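Local coordinates for fatty acid-binding protein TM_1468 (Thermotoga maritima, PDB 1VPV), which binds long-chain fatty acids such as palmitate and may take part in lipid transport or fatty acid metabolism, at residues 40-43 and 49-52; 56-61 and 276-281; 61-66 and 247-252. All coordinates share one frame; numbering follows the deposited sequence.

Interaction 1 of 3, residues 40-43 and 49-52; sequences LYVV and SEPD. With PLM (palmitic acid), chain D.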
loop_
_atom_site.group_PDB
_atom_site.type_symbol
_atom_site.label_atom_id
_atom_site.label_comp_id
_atom_site.label_asym_id
_atom_site.label_seq_id
_atom_site.Cartn_x
_atom_site.Cartn_y
_atom_site.Cartn_z
ATOM N N LEU A 40 -0.869 -3.249 11.739
ATOM C CA LEU A 40 -0.175 -2.259 12.532
ATOM C C LEU A 40 -1.197 -1.652 13.515
ATOM O O LEU A 40 -2.378 -2.025 13.521
ATOM C CB LEU A 40 0.450 -1.179 11.641
ATOM C CG LEU A 40 1.808 -1.492 11.032
ATOM C CD1 LEU A 40 1.685 -2.558 9.925
ATOM C CD2 LEU A 40 2.453 -0.237 10.493
ATOM N N TYR A 41 -0.725 -0.717 14.335
ATOM C CA TYR A 41 -1.532 -0.135 15.397
ATOM C C TYR A 41 -1.720 1.374 15.268
ATOM O O TYR A 41 -0.864 2.104 14.759
ATOM C CB TYR A 41 -0.932 -0.452 16.752
ATOM C CG TYR A 41 -0.751 -1.920 16.995
ATOM C CD1 TYR A 41 -1.814 -2.711 17.402
ATOM C CD2 TYR A 41 0.503 -2.515 16.844
ATOM C CE1 TYR A 41 -1.659 -4.069 17.618
ATOM C CE2 TYR A 41 0.684 -3.888 17.086
ATOM C CZ TYR A 41 -0.406 -4.655 17.467
ATOM O OH TYR A 41 -0.231 -6.003 17.693
ATOM N N VAL A 42 -2.874 1.795 15.751
ATOM C CA VAL A 42 -3.288 3.171 15.779
ATOM C C VAL A 42 -3.492 3.521 17.276
ATOM O O VAL A 42 -4.274 2.871 17.976
ATOM C CB VAL A 42 -4.594 3.358 14.955
ATOM C CG1 VAL A 42 -5.227 4.708 15.211
ATOM C CG2 VAL A 42 -4.299 3.211 13.504
ATOM N N VAL A 43 -2.766 4.533 17.742
ATOM C CA VAL A 43 -2.779 4.953 19.137
ATOM C C VAL A 43 -3.254 6.393 19.223
ATOM O O VAL A 43 -2.574 7.293 18.764
ATOM C CB VAL A 43 -1.372 4.854 19.756
ATOM C CG1 VAL A 43 -1.413 5.213 21.226
ATOM C CG2 VAL A 43 -0.844 3.436 19.594
ATOM N N SER A 49 -5.727 2.201 21.971
ATOM C CA SER A 49 -5.100 1.602 20.824
ATOM C C SER A 49 -6.127 0.767 20.049
ATOM O O SER A 49 -7.042 0.164 20.646
ATOM C CB SER A 49 -3.925 0.736 21.299
ATOM O OG SER A 49 -3.997 -0.558 20.720
ATOM N N GLU A 50 -5.976 0.715 18.727
ATOM C CA GLU A 50 -6.728 -0.255 17.902
ATOM C C GLU A 50 -5.874 -0.852 16.818
ATOM O O GLU A 50 -4.937 -0.210 16.329
ATOM C CB GLU A 50 -7.986 0.326 17.280
ATOM C CG GLU A 50 -7.812 1.580 16.511
ATOM C CD GLU A 50 -9.143 2.162 16.116
ATOM O OE1 GLU A 50 -9.851 1.501 15.335
ATOM O OE2 GLU A 50 -9.506 3.257 16.603
ATOM N N PRO A 51 -6.121 -2.125 16.492
ATOM C CA PRO A 51 -5.395 -2.690 15.366
ATOM C C PRO A 51 -6.035 -2.362 13.996
ATOM O O PRO A 51 -7.243 -2.085 13.905
ATOM C CB PRO A 51 -5.363 -4.175 15.688
ATOM C CG PRO A 51 -6.598 -4.407 16.560
ATOM C CD PRO A 51 -6.967 -3.107 17.186
ATOM N N ASP A 52 -5.194 -2.348 12.952
ATOM C CA ASP A 52 -5.615 -2.082 11.565
ATOM C C ASP A 52 -6.021 -3.405 10.899
ATOM O O ASP A 52 -5.274 -3.963 10.090
ATOM C CB ASP A 52 -4.451 -1.383 10.845
ATOM C CG ASP A 52 -4.813 -0.815 9.451
ATOM O OD1 ASP A 52 -5.943 -0.952 8.973
ATOM O OD2 ASP A 52 -3.928 -0.222 8.798
HETATM C C1 PLM D . 4.281 2.797 11.332
HETATM O O1 PLM D . 5.301 2.051 11.415
HETATM O O2 PLM D . 3.841 3.442 12.337
HETATM C C2 PLM D . 3.576 2.881 9.997
HETATM C C3 PLM D . 3.921 4.166 9.272
HETATM C C4 PLM D . 3.088 4.287 8.003
HETATM C C5 PLM D . 3.399 5.620 7.330
HETATM C C6 PLM D . 2.606 5.822 6.065
HETATM C C7 PLM D . 2.959 7.118 5.352
HETATM C C8 PLM D . 1.888 7.494 4.333
HETATM C C9 PLM D . 1.970 6.630 3.093
HETATM C CA PLM D . 0.858 6.937 2.109
HETATM C CB PLM D . 1.061 6.166 0.814
HETATM C CC PLM D . -0.194 6.241 -0.049
HETATM C CD PLM D . 0.016 5.617 -1.445
HETATM C CE PLM D . -1.281 5.489 -2.222
HETATM C CF PLM D . -1.063 5.049 -3.661
HETATM C CG PLM D . -0.929 3.530 -3.800
#
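The beta hairpin made by strands 35-43 and 49-51 pairs L40-V43 with S49-D52 in antiparallel register, beside the carboxylate end of the bound palmitate. V42 and E50 form the hydrogen-bonded pair: V42 N donates to E50 O at 2.9 Å, and E50 N returns the bond to V42 O in the carbonyl plane. Y41 with P51 and V43 with S49 are the non-hydrogen-bonded pairs flanking it. Just past the strand, D52 N reaches L40 O at 2.9 Å, nearly in line with the carbonyl bond, and prolongs the pairing by one step.

Side chains alternate between the two faces. On one, the Y41 ring leans obliquely against the proline, CE1 lying 4.2 Å from P51 CB, while its hydroxyl goes on to D82. On the other, V42 CB rests 4.0 Å from E50 CG. E50 CG stands between its own backbone N and carbonyl carbon (chi1 53°), and the extended chain beyond carries the carboxylate to K278 and R65. L40 turns instead to the ligand: its CD2 meets palmitate C2 at 3.4 Å, next to the acid group that S108 and T75 bind.

Strand 74-76 pairs with the first strand through Y41 and V43, helices 278-284 and 56-68 pack against the V42 face, and the D52 carboxylate accepts bonds from K278 N and V279 N at the start of helix 278-284.

Interaction 2 of 3, residues 56-61 and 276-281; sequences PEEIMN and MGKVIT. With PLM (palmitic acid), chain D.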
loop_
_atom_site.group_PDB
_atom_site.type_symbol
_atom_site.label_atom_id
_atom_site.label_comp_id
_atom_site.label_asym_id
_atom_site.label_seq_id
_atom_site.Cartn_x
_atom_site.Cartn_y
_atom_site.Cartn_z
ATOM N N PRO A 56 -13.917 -5.029 6.135
ATOM C CA PRO A 56 -14.625 -3.834 5.635
ATOM C C PRO A 56 -15.360 -3.040 6.717
ATOM O O PRO A 56 -15.283 -1.829 6.712
ATOM C CB PRO A 56 -15.653 -4.399 4.631
ATOM C CG PRO A 56 -15.175 -5.745 4.281
ATOM C CD PRO A 56 -14.296 -6.254 5.399
ATOM N N GLU A 57 -16.079 -3.712 7.624
ATOM C CA GLU A 57 -16.825 -3.006 8.685
ATOM C C GLU A 57 -15.900 -2.175 9.581
ATOM O O GLU A 57 -16.215 -1.016 9.875
ATOM C CB GLU A 57 -17.639 -3.969 9.559
ATOM N N GLU A 58 -14.774 -2.748 10.016
ATOM C CA GLU A 58 -13.871 -2.040 10.919
ATOM C C GLU A 58 -13.262 -0.833 10.265
ATOM O O GLU A 58 -13.136 0.229 10.892
ATOM C CB GLU A 58 -12.785 -2.941 11.481
ATOM C CG GLU A 58 -13.262 -3.677 12.769
ATOM C CD GLU A 58 -12.125 -4.018 13.721
ATOM O OE1 GLU A 58 -11.510 -3.066 14.282
ATOM O OE2 GLU A 58 -11.866 -5.238 13.921
ATOM N N ILE A 59 -12.923 -0.980 8.999
ATOM C CA ILE A 59 -12.358 0.116 8.267
ATOM C C ILE A 59 -13.369 1.257 8.122
ATOM O O ILE A 59 -13.015 2.434 8.302
ATOM C CB ILE A 59 -11.744 -0.342 6.929
ATOM C CG1 ILE A 59 -10.382 -0.961 7.219
ATOM C CG2 ILE A 59 -11.553 0.826 5.999
ATOM C CD1 ILE A 59 -9.830 -1.788 6.067
HETATM N N MSE A 60 -14.611 0.918 7.823
HETATM C CA MSE A 60 -15.697 1.898 7.794
HETATM C C MSE A 60 -15.995 2.646 9.104
HETATM O O MSE A 60 -16.288 3.849 9.091
HETATM C CB MSE A 60 -16.952 1.169 7.440
HETATM C CG MSE A 60 -16.988 0.770 6.017
HETATM SE SE MSE A 60 -18.462 1.747 5.268
HETATM C CE MSE A 60 -19.943 0.634 6.018
ATOM N N ASN A 61 -16.006 1.910 10.212
ATOM C CA ASN A 61 -16.177 2.493 11.537
ATOM C C ASN A 61 -15.074 3.516 11.839
ATOM O O ASN A 61 -15.338 4.618 12.358
ATOM C CB ASN A 61 -16.151 1.388 12.586
ATOM C CG ASN A 61 -16.467 1.891 13.967
ATOM O OD1 ASN A 61 -15.578 2.028 14.809
ATOM N ND2 ASN A 61 -17.736 2.176 14.215
HETATM N N MSE A 276 -8.361 2.570 1.820
HETATM C CA MSE A 276 -7.142 2.642 2.625
HETATM C C MSE A 276 -7.472 2.338 4.088
HETATM O O MSE A 276 -8.500 2.807 4.638
HETATM C CB MSE A 276 -6.492 4.020 2.499
HETATM C CG MSE A 276 -5.952 4.314 1.148
HETATM SE SE MSE A 276 -5.769 6.259 0.696
HETATM C CE MSE A 276 -3.866 6.233 -0.009
ATOM N N GLY A 277 -6.604 1.540 4.706
ATOM C CA GLY A 277 -6.800 1.108 6.099
ATOM C C GLY A 277 -6.618 2.225 7.124
ATOM O O GLY A 277 -6.476 3.397 6.778
ATOM N N LYS A 278 -6.615 1.841 8.394
ATOM C CA LYS A 278 -6.549 2.811 9.502
ATOM C C LYS A 278 -5.207 3.560 9.546
ATOM O O LYS A 278 -5.160 4.769 9.738
ATOM C CB LYS A 278 -6.814 2.129 10.868
ATOM C CG LYS A 278 -8.020 1.201 10.917
ATOM C CD LYS A 278 -8.339 0.827 12.369
ATOM C CE LYS A 278 -9.517 -0.137 12.481
ATOM N NZ LYS A 278 -9.575 -0.663 13.867
ATOM N N VAL A 279 -4.121 2.836 9.365
ATOM C CA VAL A 279 -2.793 3.449 9.430
ATOM C C VAL A 279 -2.553 4.404 8.252
ATOM O O VAL A 279 -2.150 5.550 8.435
ATOM C CB VAL A 279 -1.706 2.372 9.524
ATOM C CG1 VAL A 279 -0.336 2.981 9.460
ATOM C CG2 VAL A 279 -1.860 1.616 10.845
ATOM N N ILE A 280 -2.798 3.957 7.042
ATOM C CA ILE A 280 -2.594 4.832 5.910
ATOM C C ILE A 280 -3.490 6.091 6.032
ATOM O O ILE A 280 -3.029 7.237 5.863
ATOM C CB ILE A 280 -2.776 4.060 4.598
ATOM C CG1 ILE A 280 -1.596 3.081 4.414
ATOM C CG2 ILE A 280 -2.899 5.000 3.424
ATOM C CD1 ILE A 280 -0.287 3.737 4.016
ATOM N N THR A 281 -4.745 5.874 6.384
ATOM C CA THR A 281 -5.682 6.983 6.538
ATOM C C THR A 281 -5.213 7.997 7.558
ATOM O O THR A 281 -5.377 9.211 7.380
ATOM C CB THR A 281 -7.056 6.466 6.976
ATOM O OG1 THR A 281 -7.514 5.553 5.985
ATOM C CG2 THR A 281 -8.054 7.594 7.063
HETATM C C1 PLM D . 4.281 2.797 11.332
HETATM O O1 PLM D . 5.301 2.051 11.415
HETATM O O2 PLM D . 3.841 3.442 12.337
HETATM C C2 PLM D . 3.576 2.881 9.997
HETATM C C3 PLM D . 3.921 4.166 9.272
HETATM C C4 PLM D . 3.088 4.287 8.003
HETATM C C5 PLM D . 3.399 5.620 7.330
HETATM C C6 PLM D . 2.606 5.822 6.065
HETATM C C7 PLM D . 2.959 7.118 5.352
HETATM C C8 PLM D . 1.888 7.494 4.333
HETATM C C9 PLM D . 1.970 6.630 3.093
HETATM C CA PLM D . 0.858 6.937 2.109
HETATM C CB PLM D . 1.061 6.166 0.814
HETATM C CC PLM D . -0.194 6.241 -0.049
HETATM C CD PLM D . 0.016 5.617 -1.445
HETATM C CE PLM D . -1.281 5.489 -2.222
HETATM C CF PLM D . -1.063 5.049 -3.661
HETATM C CG PLM D . -0.929 3.530 -3.800
#
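K278 brings the end of its side chain, CE and NZ, obliquely across the carboxylate end of E58, in a salt bridge in which K278 NZ lies 3.1 Å from E58 OE1. The ammonium meets that oxygen on the anti side, 32° out of the carboxylate plane. Because the lysine chain is extended from CG to NZ, it spans the space between the helices and also brings NZ to E50 and to the carbonyl of P51, so one ammonium has two carboxylates and a backbone oxygen as partners. Shortening this residue to an alanine is likely to leave the carboxylate of E58 without its positive mate and P51 O without its donor.

The next residue along the first helix, I59, packs on backbone: its CD1 comes within 4.2 Å of G277 CA, and its CG2 sits 3.9 Å from M276 O. G277 is the N-cap of helix 278-284, joining it to strand 267-275, and its carbonyl is gripped twice from opposite faces of its plane, by T281 N and by T281 OG1.

In this DegV-type fold the first turn of helix 278-284 also lies against the bound palmitate. V279 CG1 touches palmitate C4 at 3.9 Å and I280 CD1 lies 3.8 Å from C9. Just before the N-cap, the selenomethionine M276, bent at its last torsion, turns its CE to 3.5 Å from palmitate CE, near the tail.

Interaction 3 of 3, residues 61-66 and 247-252; sequences NFYKRI and VHADNE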
loop_
_atom_site.group_PDB
_atom_site.type_symbol
_atom_site.label_atom_id
_atom_site.label_comp_id
_atom_site.label_asym_id
_atom_site.label_seq_id
_atom_site.Cartn_x
_atom_site.Cartn_y
_atom_site.Cartn_z
ATOM N N ASN A 61 -16.006 1.910 10.212
ATOM C CA ASN A 61 -16.177 2.493 11.537
ATOM C C ASN A 61 -15.074 3.516 11.839
ATOM O O ASN A 61 -15.338 4.618 12.358
ATOM C CB ASN A 61 -16.151 1.388 12.586
ATOM C CG ASN A 61 -16.467 1.891 13.967
ATOM O OD1 ASN A 61 -15.578 2.028 14.809
ATOM N ND2 ASN A 61 -17.736 2.176 14.215
ATOM N N PHE A 62 -13.845 3.145 11.502
ATOM C CA PHE A 62 -12.716 3.988 11.714
ATOM C C PHE A 62 -12.855 5.286 10.919
ATOM O O PHE A 62 -12.510 6.361 11.387
ATOM C CB PHE A 62 -11.442 3.265 11.277
ATOM C CG PHE A 62 -10.206 4.069 11.521
ATOM C CD1 PHE A 62 -9.628 4.088 12.802
ATOM C CD2 PHE A 62 -9.648 4.845 10.505
ATOM C CE1 PHE A 62 -8.506 4.850 13.063
ATOM C CE2 PHE A 62 -8.533 5.592 10.752
ATOM C CZ PHE A 62 -7.960 5.621 12.053
ATOM N N TYR A 63 -13.319 5.166 9.687
ATOM C CA TYR A 63 -13.522 6.324 8.848
ATOM C C TYR A 63 -14.473 7.289 9.548
ATOM O O TYR A 63 -14.292 8.488 9.507
ATOM C CB TYR A 63 -14.119 5.931 7.472
ATOM C CG TYR A 63 -13.162 5.333 6.442
ATOM C CD1 TYR A 63 -11.784 5.566 6.485
ATOM C CD2 TYR A 63 -13.660 4.577 5.380
ATOM C CE1 TYR A 63 -10.934 5.033 5.510
ATOM C CE2 TYR A 63 -12.818 4.064 4.402
ATOM C CZ TYR A 63 -11.464 4.292 4.468
ATOM O OH TYR A 63 -10.632 3.751 3.489
ATOM N N LYS A 64 -15.498 6.749 10.171
ATOM C CA LYS A 64 -16.480 7.571 10.781
ATOM C C LYS A 64 -15.854 8.274 11.993
ATOM O O LYS A 64 -15.987 9.491 12.123
ATOM C CB LYS A 64 -17.690 6.715 11.153
ATOM C CG LYS A 64 -18.864 7.476 11.673
ATOM C CD LYS A 64 -19.868 6.553 12.362
ATOM C CE LYS A 64 -19.478 6.257 13.814
ATOM N NZ LYS A 64 -20.067 7.226 14.801
ATOM N N ARG A 65 -15.143 7.510 12.835
ATOM C CA ARG A 65 -14.501 8.033 14.033
ATOM C C ARG A 65 -13.372 9.024 13.743
ATOM O O ARG A 65 -13.262 10.001 14.446
ATOM C CB ARG A 65 -14.020 6.910 14.952
ATOM C CG ARG A 65 -15.200 6.196 15.723
ATOM C CD ARG A 65 -14.774 4.997 16.602
ATOM N NE ARG A 65 -14.135 3.961 15.784
ATOM C CZ ARG A 65 -12.828 3.687 15.781
ATOM N NH1 ARG A 65 -11.971 4.367 16.539
ATOM N NH2 ARG A 65 -12.364 2.737 14.985
ATOM N N ILE A 66 -12.577 8.838 12.689
ATOM C CA ILE A 66 -11.516 9.792 12.402
ATOM C C ILE A 66 -12.048 11.091 11.762
ATOM O O ILE A 66 -11.546 12.157 12.072
ATOM C CB ILE A 66 -10.310 9.198 11.611
ATOM C CG1 ILE A 66 -9.129 10.180 11.612
ATOM C CG2 ILE A 66 -10.667 8.869 10.176
ATOM C CD1 ILE A 66 -7.804 9.523 11.319
ATOM N N VAL A 247 -6.984 3.446 -4.818
ATOM C CA VAL A 247 -7.129 3.545 -3.364
ATOM C C VAL A 247 -7.767 4.841 -2.957
ATOM O O VAL A 247 -7.677 5.853 -3.651
ATOM C CB VAL A 247 -5.798 3.378 -2.583
ATOM C CG1 VAL A 247 -5.212 1.989 -2.826
ATOM C CG2 VAL A 247 -4.826 4.463 -2.971
ATOM N N HIS A 248 -8.423 4.796 -1.806
ATOM C CA HIS A 248 -9.098 5.952 -1.296
ATOM C C HIS A 248 -9.301 5.822 0.206
ATOM O O HIS A 248 -9.507 4.738 0.717
ATOM C CB HIS A 248 -10.442 6.092 -2.009
ATOM C CG HIS A 248 -11.456 5.075 -1.586
ATOM N ND1 HIS A 248 -12.426 5.339 -0.638
ATOM C CD2 HIS A 248 -11.634 3.784 -1.962
ATOM C CE1 HIS A 248 -13.163 4.257 -0.458
ATOM N NE2 HIS A 248 -12.691 3.295 -1.240
ATOM N N ALA A 249 -9.248 6.953 0.890
ATOM C CA ALA A 249 -9.626 7.051 2.284
ATOM C C ALA A 249 -11.012 7.655 2.335
ATOM O O ALA A 249 -11.181 8.874 2.399
ATOM C CB ALA A 249 -8.618 7.930 3.052
ATOM N N ASP A 250 -12.002 6.777 2.273
ATOM C CA ASP A 250 -13.417 7.132 2.290
ATOM C C ASP A 250 -13.761 8.168 1.266
ATOM O O ASP A 250 -14.353 9.193 1.592
ATOM C CB ASP A 250 -13.783 7.620 3.671
ATOM C CG ASP A 250 -15.295 7.619 3.933
ATOM O OD1 ASP A 250 -16.071 6.838 3.322
ATOM O OD2 ASP A 250 -15.687 8.414 4.800
ATOM N N ASN A 251 -13.349 7.918 0.022
ATOM C CA ASN A 251 -13.642 8.813 -1.117
ATOM C C ASN A 251 -13.780 8.060 -2.433
ATOM O O ASN A 251 -12.971 8.194 -3.374
ATOM C CB ASN A 251 -12.556 9.871 -1.239
ATOM C CG ASN A 251 -12.965 11.017 -2.153
ATOM O OD1 ASN A 251 -13.975 10.942 -2.868
ATOM N ND2 ASN A 251 -12.196 12.084 -2.116
ATOM N N GLU A 252 -14.846 7.288 -2.501
ATOM C CA GLU A 252 -15.087 6.399 -3.626
ATOM C C GLU A 252 -15.306 7.141 -4.906
ATOM O O GLU A 252 -14.723 6.792 -5.929
ATOM C CB GLU A 252 -16.263 5.487 -3.343
ATOM C CG GLU A 252 -15.996 4.571 -2.155
#
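A CH-pi contact leads where Y63 meets D250. The D250 CB sits over one face of the tyrosine ring, 3.6 Å from its centroid and 17° off the ring normal; the carboxylate plane beyond lies within 12° of the ring plane. The two side chains slide past each other in opposite directions, which brings D250 CG to 3.7 Å from Y63 CD2. The backbone joins the same face, with D250 N 3.4 Å from Y63 CZ. With CG anti to the carbonyl carbon (chi1 -78°), the tyrosine reaches out from helix 56-68 to the turn between strand 241-248 and helix 252-263.

That turn follows a strand of the C-terminal mixed sheet, so the ring bridges a helix that packs against helix 278-284 to the end of a strand in the other half of the DegV fold. Apolar contact there is slight: Y63 CE1 lies 4.4 Å from A249 CB.

Polar contacts to residues outside the pair hold both partners in place. Y63 OH makes a weak hydrogen bond to M276 O, and D250 OD2 forms a salt bridge with R67; Y63 OH also lies 3.2 Å from H248 O. Inside the turn, N251 N donates to H248 ND1 at 2.8 Å, fixing the imidazole against the chain, and N251 OD1 caps helix 252-263 by accepting from G254 N.

Helix 56-68 ties the set together: interactions 2 and 3 use its successive turns and share N61, and the hairpin of interaction 1 leads directly into it. Interaction 1 is partly buried and relies on backbone pairing, with its first strand reaching the ligand; interactions 2 and 3 are buried and depend on side chains, a salt bridge with packing on backbone in one and an aromatic face in the other. Charge links them, as E50 of interaction 1 pairs with K278 of interaction 2 and R65 of segment 61-66. Interactions 1 and 2 both touch palmitate; the touching residues of interaction 3 stand back from the ligand, although V247 of its strand reaches palmitate.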